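PDB 1SGL: trichomaglin from Trichosanthes lepiniana, which probably cleaves RNA as an S-like ribonuclease of the ribonuclease T2 family. Local coordinates for residues A[8-13]-A[40-45]. Sequence-based numbering, arbitrary orientation.
Sequences FILALQ and FTIHGL. With SO4 (sulfate ion), chain C; SO4 (sulfate ion), chain B.
Gln13 and His43 cross obliquely beside an antiparallel strand pair, their amide and ring planes only 11° apart. Gln13 OE1 comes within 2.8 Å of His43 ND1, but the angle is poor for a hydrogen bond. The imidazole, its CG anti to the backbone N (chi1 177°), turns its far edge to a sulfate: NE2 donates to O3 of the chain B ion at 2.8 Å, almost straight. Gln13, extended beyond CG, sends NE2 weakly to O1 of the chain C sulfate. An alanine at His43 would probably cost the chain B sulfate its NE2 donor and open a gap beside the Gln13 amide. The backbone beneath holds a classic beta bulge: Ala11 O accepts His43 N at 2.9 Å and, weakly, Gly44 N at 3.4 Å, while Ala11 N donates to Gly44 O. Gln13 and Thr41 then pair through two bonds, Gln13 N to Thr41 O (2.8 Å) and Thr41 N to Gln13 O (2.9 Å). On the other face, Leu12 CD2 rests on Ile42 CG1 at 4.0 Å and Leu45 CD1 nears Leu10 CB. The sequence FTIHGL matches the first conserved active-site segment of T2 ribonucleases, so His43 is probably catalytic; His105 and Gln101 also bind sulfate. Thr41 OG1 is hydrogen-bonded to Tyr82. Strand 176-184 pairs with the other edge of strand 7-14, helix 116-129 packs on Leu12, Ile42 and Leu45 through Thr123 and Phe127, and helix 132-139 meets Leu12 and Phe40.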
loop_
_atom_site.group_PDB
_atom_site.type_symbol
_atom_site.label_atom_id
_atom_site.label_comp_id
_atom_site.label_asym_id
_atom_site.label_seq_id
_atom_site.Cartn_x
_atom_site.Cartn_y
_atom_site.Cartn_z
ATOM N N PHE A 8 1.853 -0.205 13.327
ATOM C CA PHE A 8 1.858 0.496 12.056
ATOM C C PHE A 8 1.171 -0.415 11.039
ATOM O O PHE A 8 1.227 -1.646 11.141
ATOM C CB PHE A 8 3.286 0.755 11.571
ATOM C CG PHE A 8 3.971 1.904 12.248
ATOM C CD1 PHE A 8 5.024 1.681 13.128
ATOM C CD2 PHE A 8 3.577 3.214 11.988
ATOM C CE1 PHE A 8 5.684 2.756 13.743
ATOM C CE2 PHE A 8 4.222 4.291 12.591
ATOM C CZ PHE A 8 5.277 4.062 13.469
ATOM N N ILE A 9 0.510 0.192 10.067
ATOM C CA ILE A 9 -0.127 -0.560 9.014
ATOM C C ILE A 9 0.478 -0.111 7.691
ATOM O O ILE A 9 0.564 1.095 7.415
ATOM C CB ILE A 9 -1.644 -0.303 8.941
ATOM C CG1 ILE A 9 -2.310 -0.685 10.264
ATOM C CG2 ILE A 9 -2.251 -1.118 7.790
ATOM C CD1 ILE A 9 -3.790 -0.399 10.296
ATOM N N LEU A 10 0.918 -1.080 6.894
ATOM C CA LEU A 10 1.470 -0.818 5.569
ATOM C C LEU A 10 0.393 -1.283 4.602
ATOM O O LEU A 10 0.140 -2.479 4.476
ATOM C CB LEU A 10 2.755 -1.615 5.325
ATOM C CG LEU A 10 3.332 -1.548 3.898
ATOM C CD1 LEU A 10 3.670 -0.114 3.521
ATOM C CD2 LEU A 10 4.578 -2.426 3.812
ATOM N N ALA A 11 -0.248 -0.332 3.937
ATOM C CA ALA A 11 -1.314 -0.630 2.994
ATOM C C ALA A 11 -0.794 -0.764 1.569
ATOM O O ALA A 11 -0.106 0.125 1.060
ATOM C CB ALA A 11 -2.371 0.460 3.062
ATOM N N LEU A 12 -1.123 -1.882 0.933
ATOM C CA LEU A 12 -0.710 -2.146 -0.439
ATOM C C LEU A 12 -1.951 -2.291 -1.306
ATOM O O LEU A 12 -2.974 -2.796 -0.852
ATOM C CB LEU A 12 0.107 -3.434 -0.526
ATOM C CG LEU A 12 1.355 -3.546 0.350
ATOM C CD1 LEU A 12 2.040 -4.885 0.070
ATOM C CD2 LEU A 12 2.305 -2.390 0.066
ATOM N N GLN A 13 -1.855 -1.849 -2.555
ATOM C CA GLN A 13 -2.972 -1.930 -3.481
ATOM C C GLN A 13 -2.642 -2.826 -4.656
ATOM O O GLN A 13 -1.513 -2.825 -5.140
ATOM C CB GLN A 13 -3.326 -0.536 -4.002
ATOM C CG GLN A 13 -3.887 0.366 -2.927
ATOM C CD GLN A 13 -4.467 1.645 -3.470
ATOM O OE1 GLN A 13 -4.906 2.503 -2.703
ATOM N NE2 GLN A 13 -4.479 1.788 -4.797
ATOM N N PHE A 40 1.362 -5.794 -6.425
ATOM C CA PHE A 40 0.895 -5.002 -5.298
ATOM C C PHE A 40 1.883 -3.843 -5.205
ATOM O O PHE A 40 3.090 -4.059 -5.269
ATOM C CB PHE A 40 0.966 -5.782 -3.980
ATOM C CG PHE A 40 -0.248 -6.618 -3.693
ATOM C CD1 PHE A 40 -0.199 -8.005 -3.807
ATOM C CD2 PHE A 40 -1.444 -6.019 -3.323
ATOM C CE1 PHE A 40 -1.336 -8.785 -3.553
ATOM C CE2 PHE A 40 -2.585 -6.787 -3.071
ATOM C CZ PHE A 40 -2.531 -8.167 -3.183
ATOM N N THR A 41 1.373 -2.625 -5.075
ATOM C CA THR A 41 2.225 -1.444 -4.930
ATOM C C THR A 41 1.851 -0.755 -3.615
ATOM O O THR A 41 0.805 -1.034 -3.021
ATOM C CB THR A 41 2.047 -0.440 -6.103
ATOM O OG1 THR A 41 0.681 -0.008 -6.169
ATOM C CG2 THR A 41 2.448 -1.099 -7.432
ATOM N N ILE A 42 2.710 0.146 -3.170
ATOM C CA ILE A 42 2.507 0.859 -1.915
ATOM C C ILE A 42 1.473 1.971 -1.975
ATOM O O ILE A 42 1.492 2.795 -2.885
ATOM C CB ILE A 42 3.834 1.497 -1.443
ATOM C CG1 ILE A 42 4.881 0.404 -1.236
ATOM C CG2 ILE A 42 3.608 2.326 -0.178
ATOM C CD1 ILE A 42 6.288 0.936 -1.174
ATOM N N HIS A 43 0.560 1.987 -1.011
ATOM C CA HIS A 43 -0.402 3.071 -0.941
ATOM C C HIS A 43 0.108 4.001 0.163
ATOM O O HIS A 43 0.133 5.216 -0.007
ATOM C CB HIS A 43 -1.806 2.593 -0.581
ATOM C CG HIS A 43 -2.780 3.719 -0.437
ATOM N ND1 HIS A 43 -3.284 4.405 -1.523
ATOM C CD2 HIS A 43 -3.250 4.357 0.661
ATOM C CE1 HIS A 43 -4.017 5.421 -1.100
ATOM N NE2 HIS A 43 -4.012 5.416 0.221
ATOM N N GLY A 44 0.529 3.421 1.290
ATOM C CA GLY A 44 1.045 4.225 2.389
ATOM C C GLY A 44 1.249 3.494 3.710
ATOM O O GLY A 44 0.757 2.378 3.910
ATOM N N LEU A 45 1.995 4.132 4.607
ATOM C CA LEU A 45 2.282 3.602 5.933
ATOM C C LEU A 45 1.591 4.533 6.932
ATOM O O LEU A 45 1.638 5.754 6.776
ATOM C CB LEU A 45 3.788 3.615 6.191
ATOM C CG LEU A 45 4.239 3.127 7.573
ATOM C CD1 LEU A 45 4.212 1.603 7.609
ATOM C CD2 LEU A 45 5.637 3.631 7.868
HETATM S S SO4 C . -4.549 6.082 -5.415
HETATM O O1 SO4 C . -4.874 4.888 -4.613
HETATM O O2 SO4 C . -5.353 6.068 -6.649
HETATM O O3 SO4 C . -3.118 6.074 -5.767
HETATM O O4 SO4 C . -4.857 7.291 -4.634
HETATM S S SO4 B . -5.715 7.350 3.141
HETATM O O1 SO4 B . -7.124 7.688 3.416
HETATM O O2 SO4 B . -4.852 8.409 3.694
HETATM O O3 SO4 B . -5.515 7.260 1.686
HETATM O O4 SO4 B . -5.372 6.053 3.759
#